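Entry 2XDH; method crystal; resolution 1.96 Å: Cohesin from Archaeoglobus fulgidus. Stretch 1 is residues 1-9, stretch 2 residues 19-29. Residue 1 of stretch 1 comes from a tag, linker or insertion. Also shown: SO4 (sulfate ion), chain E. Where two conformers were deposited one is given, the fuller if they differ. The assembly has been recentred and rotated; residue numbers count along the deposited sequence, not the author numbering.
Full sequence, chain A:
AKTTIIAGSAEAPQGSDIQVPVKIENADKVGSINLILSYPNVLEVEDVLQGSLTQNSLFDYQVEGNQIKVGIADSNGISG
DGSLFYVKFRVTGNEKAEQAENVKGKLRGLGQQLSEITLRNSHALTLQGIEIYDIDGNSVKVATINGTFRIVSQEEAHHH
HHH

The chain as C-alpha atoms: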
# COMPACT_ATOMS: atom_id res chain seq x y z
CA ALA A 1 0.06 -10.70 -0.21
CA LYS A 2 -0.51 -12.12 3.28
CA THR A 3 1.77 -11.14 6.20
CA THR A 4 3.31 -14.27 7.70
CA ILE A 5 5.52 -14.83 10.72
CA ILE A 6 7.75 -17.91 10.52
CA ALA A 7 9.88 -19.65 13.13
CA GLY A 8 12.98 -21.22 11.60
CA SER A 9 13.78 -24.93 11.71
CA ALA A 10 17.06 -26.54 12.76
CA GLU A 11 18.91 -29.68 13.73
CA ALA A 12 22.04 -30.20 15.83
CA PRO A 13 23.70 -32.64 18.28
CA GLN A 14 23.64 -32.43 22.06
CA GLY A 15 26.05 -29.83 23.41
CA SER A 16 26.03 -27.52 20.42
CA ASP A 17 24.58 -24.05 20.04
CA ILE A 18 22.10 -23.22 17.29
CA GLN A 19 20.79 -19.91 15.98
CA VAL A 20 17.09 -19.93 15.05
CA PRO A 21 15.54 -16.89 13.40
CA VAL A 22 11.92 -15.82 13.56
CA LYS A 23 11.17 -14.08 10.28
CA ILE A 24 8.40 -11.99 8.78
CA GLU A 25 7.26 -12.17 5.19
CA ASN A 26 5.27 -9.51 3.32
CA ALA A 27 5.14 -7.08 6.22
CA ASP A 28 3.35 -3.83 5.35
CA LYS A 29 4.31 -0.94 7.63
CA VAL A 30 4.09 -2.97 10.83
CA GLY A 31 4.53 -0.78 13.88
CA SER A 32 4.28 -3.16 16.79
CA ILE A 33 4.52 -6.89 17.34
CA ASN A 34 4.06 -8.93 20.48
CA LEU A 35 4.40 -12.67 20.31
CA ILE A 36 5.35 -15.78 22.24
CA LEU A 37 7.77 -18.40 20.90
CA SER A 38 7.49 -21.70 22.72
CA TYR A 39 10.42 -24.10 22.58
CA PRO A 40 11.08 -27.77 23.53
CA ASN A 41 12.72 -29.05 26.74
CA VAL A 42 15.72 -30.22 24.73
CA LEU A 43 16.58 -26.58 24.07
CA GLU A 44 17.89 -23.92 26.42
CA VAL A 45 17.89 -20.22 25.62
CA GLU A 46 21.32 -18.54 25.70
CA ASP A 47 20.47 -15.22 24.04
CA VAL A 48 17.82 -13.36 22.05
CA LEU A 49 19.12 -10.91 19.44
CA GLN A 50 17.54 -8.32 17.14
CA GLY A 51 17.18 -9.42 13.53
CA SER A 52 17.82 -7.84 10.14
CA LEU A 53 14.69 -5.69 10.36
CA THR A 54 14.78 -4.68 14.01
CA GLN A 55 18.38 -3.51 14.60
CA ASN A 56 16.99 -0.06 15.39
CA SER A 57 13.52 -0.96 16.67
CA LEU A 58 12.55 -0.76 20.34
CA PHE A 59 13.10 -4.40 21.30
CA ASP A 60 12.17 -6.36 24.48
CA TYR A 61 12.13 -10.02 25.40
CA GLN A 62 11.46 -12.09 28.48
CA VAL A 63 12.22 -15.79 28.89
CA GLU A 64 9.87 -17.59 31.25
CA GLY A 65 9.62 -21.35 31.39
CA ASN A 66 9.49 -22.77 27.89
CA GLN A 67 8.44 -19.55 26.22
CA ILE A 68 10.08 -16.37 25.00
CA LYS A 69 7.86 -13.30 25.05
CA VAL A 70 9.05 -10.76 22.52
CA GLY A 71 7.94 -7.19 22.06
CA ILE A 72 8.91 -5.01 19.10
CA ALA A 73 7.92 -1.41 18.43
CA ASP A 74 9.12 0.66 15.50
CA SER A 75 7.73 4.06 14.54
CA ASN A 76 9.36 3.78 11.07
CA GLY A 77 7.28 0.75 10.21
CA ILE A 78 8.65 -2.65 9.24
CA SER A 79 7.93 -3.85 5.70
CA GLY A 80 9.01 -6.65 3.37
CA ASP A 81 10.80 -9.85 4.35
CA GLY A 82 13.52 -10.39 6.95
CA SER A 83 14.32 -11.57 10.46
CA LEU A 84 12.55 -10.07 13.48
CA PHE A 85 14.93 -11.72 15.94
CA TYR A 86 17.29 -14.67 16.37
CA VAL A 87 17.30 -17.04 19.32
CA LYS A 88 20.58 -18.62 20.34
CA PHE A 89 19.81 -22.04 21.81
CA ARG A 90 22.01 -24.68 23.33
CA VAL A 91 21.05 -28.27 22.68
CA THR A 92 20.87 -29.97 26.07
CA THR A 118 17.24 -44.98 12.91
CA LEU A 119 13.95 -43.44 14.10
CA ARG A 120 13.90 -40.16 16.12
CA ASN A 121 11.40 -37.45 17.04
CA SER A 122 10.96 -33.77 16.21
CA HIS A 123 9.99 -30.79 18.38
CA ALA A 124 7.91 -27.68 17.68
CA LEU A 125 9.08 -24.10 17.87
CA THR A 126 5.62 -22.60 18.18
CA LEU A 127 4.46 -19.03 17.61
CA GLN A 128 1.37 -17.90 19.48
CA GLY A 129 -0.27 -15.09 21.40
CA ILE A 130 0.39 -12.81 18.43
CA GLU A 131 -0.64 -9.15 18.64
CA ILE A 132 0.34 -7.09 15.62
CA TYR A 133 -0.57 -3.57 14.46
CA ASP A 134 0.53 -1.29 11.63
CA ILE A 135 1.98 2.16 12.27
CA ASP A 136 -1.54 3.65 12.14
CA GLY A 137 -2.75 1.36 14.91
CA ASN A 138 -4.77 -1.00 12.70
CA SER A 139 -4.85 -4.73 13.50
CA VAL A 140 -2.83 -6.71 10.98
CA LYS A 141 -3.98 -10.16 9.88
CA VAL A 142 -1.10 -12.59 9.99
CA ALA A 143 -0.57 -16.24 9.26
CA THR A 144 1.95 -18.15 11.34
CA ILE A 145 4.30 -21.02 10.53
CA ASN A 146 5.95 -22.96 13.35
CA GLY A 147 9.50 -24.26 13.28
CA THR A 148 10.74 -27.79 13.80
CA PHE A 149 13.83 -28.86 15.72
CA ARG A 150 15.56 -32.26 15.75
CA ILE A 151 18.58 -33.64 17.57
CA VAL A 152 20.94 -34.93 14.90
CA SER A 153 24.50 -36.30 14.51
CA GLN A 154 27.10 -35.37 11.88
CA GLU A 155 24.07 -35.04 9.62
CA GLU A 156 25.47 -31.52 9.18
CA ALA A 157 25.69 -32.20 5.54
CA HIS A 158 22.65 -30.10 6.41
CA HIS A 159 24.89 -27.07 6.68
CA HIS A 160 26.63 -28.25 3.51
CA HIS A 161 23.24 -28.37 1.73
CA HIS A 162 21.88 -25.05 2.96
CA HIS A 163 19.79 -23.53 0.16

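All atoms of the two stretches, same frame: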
# COMPACT_ATOMS: atom_id res chain seq x y z
N ALA A 1 -1.06 -11.27 -0.95
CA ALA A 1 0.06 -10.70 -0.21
C ALA A 1 -0.19 -10.73 1.30
O ALA A 1 -0.41 -9.70 1.93
CB ALA A 1 0.35 -9.28 -0.68
N LYS A 2 -0.15 -11.93 1.88
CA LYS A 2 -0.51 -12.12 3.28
C LYS A 2 0.72 -12.07 4.21
O LYS A 2 1.71 -12.76 3.99
CB LYS A 2 -1.25 -13.44 3.44
CG LYS A 2 -1.54 -13.83 4.87
CD LYS A 2 -2.33 -12.75 5.60
CE LYS A 2 -2.89 -13.26 6.92
NZ LYS A 2 -3.86 -14.37 6.71
N THR A 3 0.65 -11.27 5.27
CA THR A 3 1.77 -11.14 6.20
C THR A 3 1.91 -12.45 6.97
O THR A 3 0.94 -12.97 7.50
CB THR A 3 1.57 -9.95 7.15
OG1 THR A 3 1.40 -8.76 6.36
CG2 THR A 3 2.78 -9.76 8.05
N THR A 4 3.12 -13.00 7.02
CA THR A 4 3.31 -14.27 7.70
C THR A 4 4.50 -14.20 8.60
O THR A 4 5.52 -13.64 8.22
CB THR A 4 3.56 -15.39 6.66
OG1 THR A 4 2.46 -15.41 5.72
CG2 THR A 4 3.69 -16.76 7.34
N ILE A 5 4.38 -14.76 9.80
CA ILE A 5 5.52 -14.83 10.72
C ILE A 5 5.95 -16.29 10.81
O ILE A 5 5.10 -17.16 11.00
CB ILE A 5 5.15 -14.32 12.11
CG1 ILE A 5 4.77 -12.83 12.02
CG2 ILE A 5 6.35 -14.47 13.07
CD1 ILE A 5 4.25 -12.24 13.34
N ILE A 6 7.24 -16.54 10.67
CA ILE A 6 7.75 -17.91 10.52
C ILE A 6 8.91 -18.20 11.45
O ILE A 6 9.92 -17.51 11.41
CB ILE A 6 8.28 -18.11 9.10
CG1 ILE A 6 7.18 -17.82 8.08
CG2 ILE A 6 8.87 -19.52 8.94
CD1 ILE A 6 7.63 -18.02 6.63
N ALA A 7 8.76 -19.21 12.30
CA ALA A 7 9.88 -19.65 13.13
C ALA A 7 10.76 -20.59 12.31
O ALA A 7 10.26 -21.48 11.63
CB ALA A 7 9.36 -20.33 14.38
N GLY A 8 12.07 -20.39 12.37
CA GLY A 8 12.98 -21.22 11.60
C GLY A 8 13.06 -22.64 12.13
O GLY A 8 12.64 -22.93 13.26
N SER A 9 13.59 -23.54 11.31
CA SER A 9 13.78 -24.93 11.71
C SER A 9 15.28 -25.25 11.78
O SER A 9 16.08 -24.59 11.11
CB SER A 9 13.08 -25.87 10.73
OG SER A 9 11.68 -25.69 10.79
N GLN A 19 21.38 -21.24 16.12
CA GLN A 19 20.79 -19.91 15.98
C GLN A 19 19.53 -20.05 15.14
O GLN A 19 19.61 -20.43 13.98
CB GLN A 19 21.79 -18.97 15.31
CG GLN A 19 21.47 -17.50 15.44
CD GLN A 19 22.28 -16.82 16.54
OE1 GLN A 19 23.26 -17.38 17.04
NE2 GLN A 19 21.87 -15.62 16.91
N VAL A 20 18.38 -19.78 15.74
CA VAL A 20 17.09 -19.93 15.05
C VAL A 20 16.43 -18.57 14.88
O VAL A 20 16.14 -17.88 15.86
CB VAL A 20 16.12 -20.80 15.86
CG1 VAL A 20 14.78 -20.88 15.16
CG2 VAL A 20 16.72 -22.20 16.09
N PRO A 21 16.21 -18.17 13.62
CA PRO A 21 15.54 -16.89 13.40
C PRO A 21 14.03 -17.05 13.47
O PRO A 21 13.50 -18.13 13.21
CB PRO A 21 15.93 -16.56 11.96
CG PRO A 21 16.00 -17.92 11.29
CD PRO A 21 16.59 -18.84 12.36
N VAL A 22 13.35 -15.96 13.82
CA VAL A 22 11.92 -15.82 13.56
C VAL A 22 11.79 -14.70 12.54
O VAL A 22 12.27 -13.58 12.77
CB VAL A 22 11.15 -15.50 14.84
CG1 VAL A 22 9.71 -15.11 14.53
CG2 VAL A 22 11.22 -16.71 15.80
N LYS A 23 11.17 -15.00 11.40
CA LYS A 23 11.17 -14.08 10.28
C LYS A 23 9.77 -13.55 10.01
O LYS A 23 8.78 -14.16 10.42
CB LYS A 23 11.64 -14.79 9.00
CG LYS A 23 12.99 -15.42 9.08
CD LYS A 23 13.15 -16.43 7.95
CE LYS A 23 12.30 -17.67 8.21
NZ LYS A 23 12.51 -18.70 7.16
N ILE A 24 9.70 -12.45 9.28
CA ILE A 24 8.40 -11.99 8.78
C ILE A 24 8.45 -11.95 7.26
O ILE A 24 9.49 -11.67 6.66
CB ILE A 24 8.01 -10.61 9.38
CG1 ILE A 24 6.54 -10.29 9.11
CG2 ILE A 24 8.93 -9.50 8.86
CD1 ILE A 24 5.96 -9.24 10.07
N GLU A 25 7.32 -12.23 6.63
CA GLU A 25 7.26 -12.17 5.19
C GLU A 25 6.06 -11.32 4.77
O GLU A 25 4.97 -11.44 5.34
CB GLU A 25 7.15 -13.59 4.61
CG GLU A 25 8.30 -14.50 5.05
CD GLU A 25 9.66 -14.06 4.53
OE1 GLU A 25 9.73 -13.68 3.34
OE2 GLU A 25 10.66 -14.06 5.30
N ASN A 26 6.29 -10.43 3.81
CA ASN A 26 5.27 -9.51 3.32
C ASN A 26 4.70 -8.59 4.39
O ASN A 26 3.50 -8.34 4.43
CB ASN A 26 4.17 -10.30 2.63
CG ASN A 26 4.71 -11.18 1.52
OD1 ASN A 26 5.41 -10.71 0.63
ND2 ASN A 26 4.43 -12.47 1.61
N ALA A 27 5.57 -8.09 5.26
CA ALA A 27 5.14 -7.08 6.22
C ALA A 27 4.78 -5.78 5.48
O ALA A 27 5.44 -5.41 4.50
CB ALA A 27 6.25 -6.81 7.25
N ASP A 28 3.77 -5.08 5.98
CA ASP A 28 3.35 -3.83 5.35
C ASP A 28 3.21 -2.75 6.42
O ASP A 28 2.15 -2.59 7.05
CB ASP A 28 2.03 -4.05 4.60
CG ASP A 28 1.53 -2.80 3.90
OD1 ASP A 28 2.33 -1.87 3.69
OD2 ASP A 28 0.31 -2.76 3.55
N LYS A 29 4.30 -2.02 6.65
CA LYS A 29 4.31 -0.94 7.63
C LYS A 29 3.85 -1.38 9.02
O LYS A 29 3.05 -0.71 9.67
CB LYS A 29 3.47 0.24 7.12
CG LYS A 29 4.02 0.80 5.80
CD LYS A 29 3.20 1.97 5.29
CE LYS A 29 3.53 2.26 3.83
NZ LYS A 29 2.72 3.40 3.30
S SO4 E . -0.87 1.43 2.21
O1 SO4 E . -0.80 2.31 1.04
O2 SO4 E . -1.33 2.19 3.37
O3 SO4 E . 0.45 0.88 2.48
O4 SO4 E . -1.81 0.34 1.94
O HOH W 1 3.64 -14.07 3.37
O HOH W 2 1.72 -6.36 7.58

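The two stretches pair as neighbouring antiparallel strands, their axes 173° apart in direction and 4.6 Å apart at closest approach, and are joined by five main-chain hydrogen bonds. T4 and E25 form a reciprocal pair, with T4 N to E25 O at 2.9 Å and E25 N to T4 O at 2.8 Å. Two residues along, I6 N donates to K23 O and K23 N to I6 O, both at 2.8 Å. The ladder closes with a single bond from G8 N to P21 O, 2.8 Å; G8 O, by contrast, is buried by the contact without a partner.

Between these rungs lie the non-hydrogen-bonded pairs I5–I24 and A7–V22, where the chains come closer and CA-H groups point at carbonyls already engaged in the ladder. I5 CA lies 3.3 Å from K23 O, I24 CA 3.4 Å from T4 O, and V22 CA 3.4 Å from I6 O. T3 CA makes a similar approach to E25 O, at 3.3 Å.

Side chains alternate between the two faces of the sheet. I5, A7, V22 and I24 share one buried face, on which the closest apolar approach is diagonal, I5 CG2 to V22 CG1 at 3.7 Å. On the other face, I6 covers the aliphatic parts of its neighbours: CD1 of I6 lies 3.9 Å from CG of E25, and CG2 of I6 lies 4.0 Å from CE of K23.

Beyond the ladder, where the second chain turns a corner, side chains and water take over. T3 OG1 donates to N26 O at 2.9 Å and accepts from a water (2.7 Å) that in turn accepts from D28 N (2.9 Å). A second water links K2 O (2.4 Å) to N26 ND2 (2.5 Å) and also bonds T4 OG1 (3.0 Å).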